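PDB 5F5T: putative uncharacterized protein from Chaetomium thermophilum, which is a PRP38-family splicing factor, probably required for pre-mRNA splicing as part of the spliceosome. Local coordinates for residues N30-E39 with R175-K183; C56-R67 with C90-P100. All blocks are in the same frame, centred on the assembly; numbering follows the deposited sequence.

Contact 1. Residues N30-E39 with R175-K183; sequences NGLNPATIME and RVCSTSLWK
Glu39 OE1 takes a nearly straight bond from Arg175 NH2 (3.0 Å, 170° at the hydrogen), the salt bridge that closes one end of this contact. The donor comes to the syn side of the carboxylate, and the oxygen lies in the guanidinium plane, at its edge. The two flat groups are nearly coplanar, although the side chains cross at about a right angle. An alanine in place of Glu39 would probably leave the Arg175 guanidinium without the charged partner at its edge, freer to turn. Midway, Met38 CG rests on Thr179 CG2 at 3.9 Å. At the far end Asn30 CG lies between its backbone N and carbonyl carbon (chi1 62°), which carries the amide over one face of the Trp182 indole, Asn30 ND2 3.3 Å from Trp182 CD1, with the amide plane almost upright on the ring (84°). Asn30 OD1 meanwhile accepts from Leu32 N at 3.0 Å, an Asx turn that limits the amide's rotation, with a weak bond from ND2 to Leu129 O; Leu32 CD1 packs on Trp182 CB at 3.6 Å. Arg128 of helix 117-130 makes a cation-pi contact with the same indole. The loop 30-39, which leads into helix 40-48, is thus joined to the small hairpin of strands 175-176 and 179-180; Thr179 touches Leu129 of helix 117-130, and both Met38 and Thr179 touch Leu89 of helix 87-98.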
loop_
_atom_site.group_PDB
_atom_site.type_symbol
_atom_site.label_atom_id
_atom_site.label_comp_id
_atom_site.label_asym_id
_atom_site.label_seq_id
_atom_site.Cartn_x
_atom_site.Cartn_y
_atom_site.Cartn_z
ATOM N N ASN A 30 -9.785 -4.424 11.048
ATOM C CA ASN A 30 -10.528 -4.747 9.831
ATOM C C ASN A 30 -11.274 -6.079 9.950
ATOM O O ASN A 30 -11.883 -6.550 8.990
ATOM C CB ASN A 30 -9.595 -4.774 8.614
ATOM C CG ASN A 30 -8.514 -5.832 8.721
ATOM O OD1 ASN A 30 -8.426 -6.554 9.715
ATOM N ND2 ASN A 30 -7.689 -5.938 7.685
ATOM N N GLY A 31 -11.190 -6.694 11.125
ATOM C CA GLY A 31 -11.887 -7.937 11.396
ATOM C C GLY A 31 -11.154 -9.185 10.944
ATOM O O GLY A 31 -11.742 -10.262 10.874
ATOM N N LEU A 32 -9.870 -9.047 10.638
ATOM C CA LEU A 32 -9.046 -10.202 10.290
ATOM C C LEU A 32 -8.274 -10.754 11.483
ATOM O O LEU A 32 -8.060 -10.058 12.478
ATOM C CB LEU A 32 -8.059 -9.838 9.178
ATOM C CG LEU A 32 -8.605 -9.461 7.803
ATOM C CD1 LEU A 32 -7.452 -9.333 6.826
ATOM C CD2 LEU A 32 -9.611 -10.488 7.313
ATOM N N ASN A 33 -7.833 -12.002 11.364
ATOM C CA ASN A 33 -6.991 -12.604 12.384
ATOM C C ASN A 33 -5.528 -12.427 12.005
ATOM O O ASN A 33 -5.087 -12.942 10.976
ATOM C CB ASN A 33 -7.314 -14.087 12.567
ATOM C CG ASN A 33 -6.441 -14.745 13.618
ATOM O OD1 ASN A 33 -5.719 -15.699 13.335
ATOM N ND2 ASN A 33 -6.504 -14.233 14.842
ATOM N N PRO A 34 -4.771 -11.708 12.848
ATOM C CA PRO A 34 -3.386 -11.309 12.575
ATOM C C PRO A 34 -2.492 -12.479 12.169
ATOM O O PRO A 34 -1.630 -12.325 11.301
ATOM C CB PRO A 34 -2.917 -10.726 13.908
ATOM C CG PRO A 34 -4.150 -10.322 14.631
ATOM C CD PRO A 34 -5.331 -11.030 14.030
ATOM N N ALA A 35 -2.709 -13.634 12.786
ATOM C CA ALA A 35 -1.906 -14.823 12.516
ATOM C C ALA A 35 -2.103 -15.363 11.106
ATOM O O ALA A 35 -1.218 -16.021 10.566
ATOM C CB ALA A 35 -2.212 -15.897 13.523
ATOM N N THR A 36 -3.276 -15.126 10.528
ATOM C CA THR A 36 -3.578 -15.669 9.208
ATOM C C THR A 36 -3.582 -14.617 8.098
ATOM O O THR A 36 -3.960 -14.912 6.962
ATOM C CB THR A 36 -4.930 -16.391 9.213
ATOM O OG1 THR A 36 -5.922 -15.535 9.792
ATOM C CG2 THR A 36 -4.831 -17.664 10.030
ATOM N N ILE A 37 -3.164 -13.395 8.419
ATOM C CA ILE A 37 -3.113 -12.332 7.417
ATOM C C ILE A 37 -2.056 -12.646 6.370
ATOM O O ILE A 37 -2.247 -12.402 5.179
ATOM C CB ILE A 37 -2.840 -10.958 8.050
ATOM C CG1 ILE A 37 -3.936 -10.640 9.069
ATOM C CG2 ILE A 37 -2.835 -9.876 6.987
ATOM C CD1 ILE A 37 -3.999 -9.186 9.480
ATOM N N MET A 38 -0.925 -13.170 6.823
ATOM C CA MET A 38 0.102 -13.634 5.908
ATOM C C MET A 38 -0.046 -15.142 5.671
ATOM O O MET A 38 -0.486 -15.876 6.559
ATOM C CB MET A 38 1.487 -13.275 6.446
ATOM C CG MET A 38 1.780 -11.783 6.306
ATOM S SD MET A 38 3.315 -11.272 7.087
ATOM C CE MET A 38 4.409 -12.411 6.275
ATOM N N GLU A 39 0.296 -15.588 4.466
ATOM C CA GLU A 39 0.124 -16.987 4.070
ATOM C C GLU A 39 0.978 -17.924 4.922
ATOM O O GLU A 39 2.051 -17.541 5.382
ATOM C CB GLU A 39 0.473 -17.156 2.590
ATOM C CG GLU A 39 -0.030 -16.016 1.722
ATOM C CD GLU A 39 0.728 -15.888 0.416
ATOM O OE1 GLU A 39 0.438 -14.941 -0.345
ATOM O OE2 GLU A 39 1.618 -16.724 0.154
ATOM N N ARG A 175 -1.337 -7.632 -4.275
ATOM C CA ARG A 175 -0.227 -8.320 -3.626
ATOM C C ARG A 175 1.015 -7.437 -3.514
ATOM O O ARG A 175 1.531 -6.930 -4.509
ATOM C CB ARG A 175 0.110 -9.602 -4.388
ATOM C CG ARG A 175 0.994 -10.566 -3.621
ATOM C CD ARG A 175 0.893 -11.973 -4.188
ATOM N NE ARG A 175 1.250 -12.980 -3.195
ATOM C CZ ARG A 175 2.449 -13.544 -3.112
ATOM N NH1 ARG A 175 3.407 -13.191 -3.959
ATOM N NH2 ARG A 175 2.697 -14.455 -2.179
ATOM N N VAL A 176 1.485 -7.260 -2.284
ATOM C CA VAL A 176 2.672 -6.462 -2.004
ATOM C C VAL A 176 3.572 -7.178 -1.003
ATOM O O VAL A 176 3.098 -7.640 0.034
ATOM C CB VAL A 176 2.289 -5.070 -1.459
ATOM C CG1 VAL A 176 3.499 -4.362 -0.861
ATOM C CG2 VAL A 176 1.651 -4.232 -2.553
ATOM N N CYS A 177 4.863 -7.269 -1.323
ATOM C CA CYS A 177 5.848 -7.904 -0.447
ATOM C C CYS A 177 5.473 -9.345 -0.131
ATOM O O CYS A 177 5.478 -9.752 1.030
ATOM C CB CYS A 177 6.011 -7.117 0.852
ATOM S SG CYS A 177 6.984 -5.619 0.682
ATOM N N SER A 178 5.095 -10.087 -1.168
ATOM C CA SER A 178 4.809 -11.510 -1.052
ATOM C C SER A 178 3.615 -11.747 -0.135
ATOM O O SER A 178 3.413 -12.852 0.368
ATOM C CB SER A 178 6.037 -12.267 -0.533
ATOM O OG SER A 178 6.994 -12.466 -1.558
ATOM N N THR A 179 2.814 -10.705 0.057
ATOM C CA THR A 179 1.659 -10.780 0.937
ATOM C C THR A 179 0.392 -10.355 0.207
ATOM O O THR A 179 0.358 -9.303 -0.432
ATOM C CB THR A 179 1.845 -9.886 2.176
ATOM O OG1 THR A 179 3.001 -10.310 2.907
ATOM C CG2 THR A 179 0.619 -9.944 3.079
ATOM N N SER A 180 -0.660 -11.155 0.338
ATOM C CA SER A 180 -1.954 -10.787 -0.214
ATOM C C SER A 180 -2.639 -9.847 0.762
ATOM O O SER A 180 -2.785 -10.160 1.945
ATOM C CB SER A 180 -2.815 -12.019 -0.472
ATOM O OG SER A 180 -2.361 -12.721 -1.614
ATOM N N LEU A 181 -3.081 -8.704 0.254
ATOM C CA LEU A 181 -3.695 -7.694 1.099
ATOM C C LEU A 181 -5.191 -7.903 1.032
ATOM O O LEU A 181 -5.718 -8.235 -0.029
ATOM C CB LEU A 181 -3.324 -6.290 0.625
ATOM C CG LEU A 181 -1.917 -6.094 0.057
ATOM C CD1 LEU A 181 -1.757 -4.690 -0.518
ATOM C CD2 LEU A 181 -0.869 -6.359 1.122
ATOM N N TRP A 182 -5.871 -7.737 2.163
ATOM C CA TRP A 182 -7.286 -8.069 2.223
ATOM C C TRP A 182 -7.993 -7.187 1.209
ATOM O O TRP A 182 -7.668 -6.001 1.077
ATOM C CB TRP A 182 -7.862 -7.846 3.618
ATOM C CG TRP A 182 -7.838 -6.424 4.058
ATOM C CD1 TRP A 182 -6.766 -5.703 4.489
ATOM C CD2 TRP A 182 -8.967 -5.552 4.128
ATOM N NE1 TRP A 182 -7.159 -4.421 4.810
ATOM C CE2 TRP A 182 -8.510 -4.309 4.598
ATOM C CE3 TRP A 182 -10.327 -5.704 3.838
ATOM C CZ2 TRP A 182 -9.364 -3.222 4.780
ATOM C CZ3 TRP A 182 -11.170 -4.627 4.016
ATOM C CH2 TRP A 182 -10.687 -3.401 4.485
ATOM N N LYS A 183 -8.936 -7.766 0.475
ATOM C CA LYS A 183 -9.599 -7.016 -0.579
ATOM C C LYS A 183 -10.404 -5.861 0.004
ATOM O O LYS A 183 -11.124 -6.024 0.986
ATOM C CB LYS A 183 -10.484 -7.944 -1.415
ATOM C CG LYS A 183 -9.696 -8.976 -2.226
ATOM C CD LYS A 183 -10.576 -10.122 -2.694
ATOM C CE LYS A 183 -9.767 -11.228 -3.359
ATOM N NZ LYS A 183 -10.021 -11.227 -4.829
HETATM O O HOH W 1 -1.386 -13.008 2.965
#

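Contact 2. Residues C56-R67 with C90-P100; sequences CFGVNEADIVDR and CLAFKLLQLAP
Ile64 is the knob of this helix pair: its side chain enters a hole formed by Leu91, Lys94, Leu95 and Leu98 of helix 87-98. CD1 of Ile64 lies 4.0 Å from Leu91 CD2 as the two chains slide past each other in opposite directions, whereas Leu98 meets it tip to tip, its CD1 4.2 Å from Ile64 CG1. Leu95 CD2 closes the hole at 4.1 Å from the same CG1. Leu91 also spreads its branches, CD1 against Arg67 CB (3.9 Å) and CD2 against Cys56 SG. The aliphatic part of Lys94 completes the apolar surface, with Val59 CG2 3.6 Å from Lys94 CG. Lys94 CG is anti to the backbone N (chi1 -176°), and bends at the next two torsions carry the chain across Val59 and bring Lys94 NZ to Gln97 OE1 at 3.0 Å, within its own helix. Segments 61-67 and 90-98 run antiparallel (170°), their axes 11.2 Å apart at closest approach. A type II turn from Cys56 to Val59 brings the chain into helix 61-71, and Asp63 OD2 accepts from Asn60 N at the start of that helix. Farther out, Tyr108 of helix 102-115 touches Ile64 and Leu95, its hydroxyl bonded to Glu61 O, while Gln55 O holds Arg67 NH1. Trp52 of helix 50-55 packs against Lys94 and Gln97. No hydrogen bond joins the two segments, so their cohesion rests on apolar packing, with the lysine contributing its methylenes while its ammonium bonds to Gln97 OE1 from above the amide plane.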
loop_
_atom_site.group_PDB
_atom_site.type_symbol
_atom_site.label_atom_id
_atom_site.label_comp_id
_atom_site.label_asym_id
_atom_site.label_seq_id
_atom_site.Cartn_x
_atom_site.Cartn_y
_atom_site.Cartn_z
ATOM N N CYS A 56 14.516 -11.042 15.882
ATOM C CA CYS A 56 13.108 -10.836 16.202
ATOM C C CYS A 56 12.716 -11.545 17.486
ATOM O O CYS A 56 11.611 -11.361 17.995
ATOM C CB CYS A 56 12.220 -11.313 15.058
ATOM S SG CYS A 56 12.391 -10.343 13.558
ATOM N N PHE A 57 13.625 -12.348 18.018
ATOM C CA PHE A 57 13.305 -13.141 19.191
ATOM C C PHE A 57 13.057 -12.258 20.411
ATOM O O PHE A 57 13.934 -11.509 20.841
ATOM C CB PHE A 57 14.425 -14.138 19.478
ATOM C CG PHE A 57 14.179 -14.989 20.684
ATOM C CD1 PHE A 57 13.261 -16.025 20.641
ATOM C CD2 PHE A 57 14.868 -14.757 21.862
ATOM C CE1 PHE A 57 13.033 -16.810 21.751
ATOM C CE2 PHE A 57 14.645 -15.540 22.976
ATOM C CZ PHE A 57 13.728 -16.568 22.922
ATOM N N GLY A 58 11.852 -12.363 20.960
ATOM C CA GLY A 58 11.470 -11.640 22.160
ATOM C C GLY A 58 11.546 -10.125 22.090
ATOM O O GLY A 58 11.734 -9.468 23.113
ATOM N N VAL A 59 11.386 -9.565 20.895
ATOM C CA VAL A 59 11.511 -8.120 20.719
ATOM C C VAL A 59 10.274 -7.354 21.164
ATOM O O VAL A 59 9.193 -7.915 21.319
ATOM C CB VAL A 59 11.796 -7.738 19.260
ATOM C CG1 VAL A 59 13.126 -8.301 18.827
ATOM C CG2 VAL A 59 10.673 -8.213 18.360
ATOM N N ASN A 60 10.458 -6.050 21.328
ATOM C CA ASN A 60 9.435 -5.147 21.829
ATOM C C ASN A 60 9.109 -4.077 20.799
ATOM O O ASN A 60 9.750 -3.998 19.749
ATOM C CB ASN A 60 9.886 -4.498 23.134
ATOM C CG ASN A 60 9.142 -5.038 24.329
ATOM O OD1 ASN A 60 8.281 -5.907 24.195
ATOM N ND2 ASN A 60 9.470 -4.529 25.511
ATOM N N GLU A 61 8.088 -3.278 21.085
ATOM C CA GLU A 61 7.692 -2.195 20.194
ATOM C C GLU A 61 8.794 -1.137 20.023
ATOM O O GLU A 61 8.957 -0.584 18.937
ATOM C CB GLU A 61 6.409 -1.550 20.717
ATOM C CG GLU A 61 5.165 -2.398 20.480
ATOM C CD GLU A 61 4.165 -2.313 21.622
ATOM O OE1 GLU A 61 3.203 -3.109 21.634
ATOM O OE2 GLU A 61 4.338 -1.447 22.508
ATOM N N ALA A 62 9.540 -0.848 21.086
ATOM C CA ALA A 62 10.717 0.023 20.982
ATOM C C ALA A 62 11.789 -0.648 20.125
ATOM O O ALA A 62 12.438 -0.038 19.228
ATOM C CB ALA A 62 11.261 0.336 22.360
ATOM N N ASP A 63 11.942 -1.937 20.404
ATOM C CA ASP A 63 12.885 -2.764 19.687
ATOM C C ASP A 63 12.549 -2.730 18.216
ATOM O O ASP A 63 13.426 -2.894 17.393
ATOM C CB ASP A 63 12.863 -4.202 20.198
ATOM C CG ASP A 63 13.444 -4.332 21.588
ATOM O OD1 ASP A 63 14.325 -3.522 21.951
ATOM O OD2 ASP A 63 13.019 -5.249 22.318
ATOM N N ILE A 64 11.275 -2.531 17.883
ATOM C CA ILE A 64 10.870 -2.536 16.484
ATOM C C ILE A 64 11.576 -1.415 15.729
ATOM O O ILE A 64 12.187 -1.654 14.690
ATOM C CB ILE A 64 9.346 -2.385 16.326
ATOM C CG1 ILE A 64 8.647 -3.702 16.664
ATOM C CG2 ILE A 64 8.994 -1.962 14.908
ATOM C CD1 ILE A 64 9.081 -4.853 15.787
ATOM N N VAL A 65 11.520 -0.202 16.275
ATOM C CA VAL A 65 12.206 0.936 15.671
ATOM C C VAL A 65 13.697 0.663 15.595
ATOM O O VAL A 65 14.331 0.883 14.547
ATOM C CB VAL A 65 11.980 2.243 16.454
ATOM C CG1 VAL A 65 12.832 3.361 15.867
ATOM C CG2 VAL A 65 10.520 2.635 16.426
ATOM N N ASP A 66 14.256 0.162 16.698
ATOM C CA ASP A 66 15.694 -0.127 16.695
ATOM C C ASP A 66 16.082 -1.118 15.585
ATOM O O ASP A 66 17.065 -0.911 14.872
ATOM C CB ASP A 66 16.143 -0.670 18.056
ATOM C CG ASP A 66 16.055 0.374 19.163
ATOM O OD1 ASP A 66 16.526 1.513 18.955
ATOM O OD2 ASP A 66 15.533 0.050 20.251
ATOM N N ARG A 67 15.285 -2.170 15.424
ATOM C CA ARG A 67 15.520 -3.196 14.412
ATOM C C ARG A 67 15.367 -2.642 13.009
ATOM O O ARG A 67 16.104 -3.023 12.109
ATOM C CB ARG A 67 14.561 -4.383 14.587
ATOM C CG ARG A 67 14.761 -5.204 15.853
ATOM C CD ARG A 67 16.196 -5.647 16.027
ATOM N NE ARG A 67 16.658 -5.369 17.383
ATOM C CZ ARG A 67 16.656 -6.253 18.373
ATOM N NH1 ARG A 67 16.232 -7.490 18.161
ATOM N NH2 ARG A 67 17.089 -5.899 19.573
ATOM N N CYS A 90 9.782 -9.803 7.965
ATOM C CA CYS A 90 9.843 -10.449 9.269
ATOM C C CYS A 90 9.330 -9.518 10.353
ATOM O O CYS A 90 8.581 -9.930 11.238
ATOM C CB CYS A 90 11.273 -10.882 9.589
ATOM S SG CYS A 90 11.926 -12.156 8.497
ATOM N N LEU A 91 9.733 -8.256 10.272
ATOM C CA LEU A 91 9.297 -7.259 11.235
ATOM C C LEU A 91 7.815 -6.969 11.080
ATOM O O LEU A 91 7.129 -6.703 12.063
ATOM C CB LEU A 91 10.117 -5.977 11.090
ATOM C CG LEU A 91 11.540 -6.124 11.629
ATOM C CD1 LEU A 91 12.345 -4.852 11.439
ATOM C CD2 LEU A 91 11.488 -6.507 13.101
ATOM N N ALA A 92 7.315 -7.032 9.849
ATOM C CA ALA A 92 5.880 -6.884 9.634
ATOM C C ALA A 92 5.127 -8.004 10.347
ATOM O O ALA A 92 4.120 -7.764 11.017
ATOM C CB ALA A 92 5.556 -6.882 8.153
ATOM N N PHE A 93 5.632 -9.226 10.211
ATOM C CA PHE A 93 5.009 -10.379 10.846
ATOM C C PHE A 93 5.056 -10.238 12.356
ATOM O O PHE A 93 4.087 -10.551 13.055
ATOM C CB PHE A 93 5.699 -11.675 10.416
ATOM C CG PHE A 93 5.037 -12.916 10.944
ATOM C CD1 PHE A 93 3.798 -13.314 10.469
ATOM C CD2 PHE A 93 5.654 -13.686 11.916
ATOM C CE1 PHE A 93 3.184 -14.458 10.954
ATOM C CE2 PHE A 93 5.047 -14.831 12.407
ATOM C CZ PHE A 93 3.809 -15.216 11.923
ATOM N N LYS A 94 6.180 -9.738 12.854
ATOM C CA LYS A 94 6.319 -9.501 14.281
ATOM C C LYS A 94 5.322 -8.459 14.761
ATOM O O LYS A 94 4.778 -8.579 15.848
ATOM C CB LYS A 94 7.737 -9.055 14.621
ATOM C CG LYS A 94 7.978 -8.885 16.110
ATOM C CD LYS A 94 7.454 -10.076 16.893
ATOM C CE LYS A 94 8.570 -11.033 17.265
ATOM N NZ LYS A 94 8.192 -11.914 18.407
ATOM N N LEU A 95 5.073 -7.445 13.942
ATOM C CA LEU A 95 4.080 -6.435 14.276
ATOM C C LEU A 95 2.698 -7.070 14.328
ATOM O O LEU A 95 1.884 -6.736 15.191
ATOM C CB LEU A 95 4.108 -5.289 13.268
ATOM C CG LEU A 95 5.093 -4.160 13.581
ATOM C CD1 LEU A 95 4.984 -3.064 12.539
ATOM C CD2 LEU A 95 4.874 -3.602 14.978
ATOM N N LEU A 96 2.436 -7.991 13.406
ATOM C CA LEU A 96 1.188 -8.743 13.431
ATOM C C LEU A 96 1.061 -9.502 14.748
ATOM O O LEU A 96 -0.018 -9.571 15.335
ATOM C CB LEU A 96 1.113 -9.717 12.253
ATOM C CG LEU A 96 0.867 -9.117 10.870
ATOM C CD1 LEU A 96 0.921 -10.201 9.806
ATOM C CD2 LEU A 96 -0.467 -8.393 10.831
ATOM N N GLN A 97 2.175 -10.057 15.213
ATOM C CA GLN A 97 2.212 -10.760 16.494
ATOM C C GLN A 97 1.921 -9.831 17.673
ATOM O O GLN A 97 1.093 -10.136 18.530
ATOM C CB GLN A 97 3.575 -11.433 16.679
ATOM C CG GLN A 97 3.592 -12.549 17.697
ATOM C CD GLN A 97 4.982 -13.116 17.904
ATOM O OE1 GLN A 97 5.828 -13.051 17.012
ATOM N NE2 GLN A 97 5.226 -13.675 19.084
ATOM N N LEU A 98 2.610 -8.697 17.701
ATOM C CA LEU A 98 2.539 -7.748 18.804
ATOM C C LEU A 98 1.224 -6.986 18.839
ATOM O O LEU A 98 0.815 -6.496 19.892
ATOM C CB LEU A 98 3.697 -6.753 18.713
ATOM C CG LEU A 98 5.112 -7.318 18.824
ATOM C CD1 LEU A 98 6.123 -6.185 18.852
ATOM C CD2 LEU A 98 5.230 -8.168 20.080
ATOM N N ALA A 99 0.577 -6.885 17.681
ATOM C CA ALA A 99 -0.697 -6.178 17.547
ATOM C C ALA A 99 -0.678 -4.792 18.192
ATOM O O ALA A 99 -1.456 -4.529 19.107
ATOM C CB ALA A 99 -1.823 -7.015 18.139
ATOM N N PRO A 100 0.218 -3.906 17.727
ATOM C CA PRO A 100 0.384 -2.610 18.391
ATOM C C PRO A 100 -0.856 -1.737 18.246
ATOM O O PRO A 100 -1.630 -1.920 17.303
ATOM C CB PRO A 100 1.577 -1.995 17.658
ATOM C CG PRO A 100 1.501 -2.585 16.291
ATOM C CD PRO A 100 1.028 -3.997 16.499
#

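Helix 87-98 ties the two contacts together. The centres of contact 1 and contact 2 lie about 17 Å apart, yet the two touch directly. Leu91, Lys94, Leu95 and Leu98 serve contact 2, while Phe93 and Leu96 meet the loop of contact 1. Met38 SD lies 3.8 Å from Leu96 CD1 and 4.0 Å from Phe93 CD1, Ile37 CD1 comes within 3.9 Å of Leu96 CD2, and Pro34 CB sits 3.4 Å from Leu96 O. In sequence, both segments of contact 2 fall between those of contact 1. The mixed surface contact 1, with its salt bridge, and the apolar, buried contact 2 both lie within the PRP38-family region and share helix 87-98 as common packing partner.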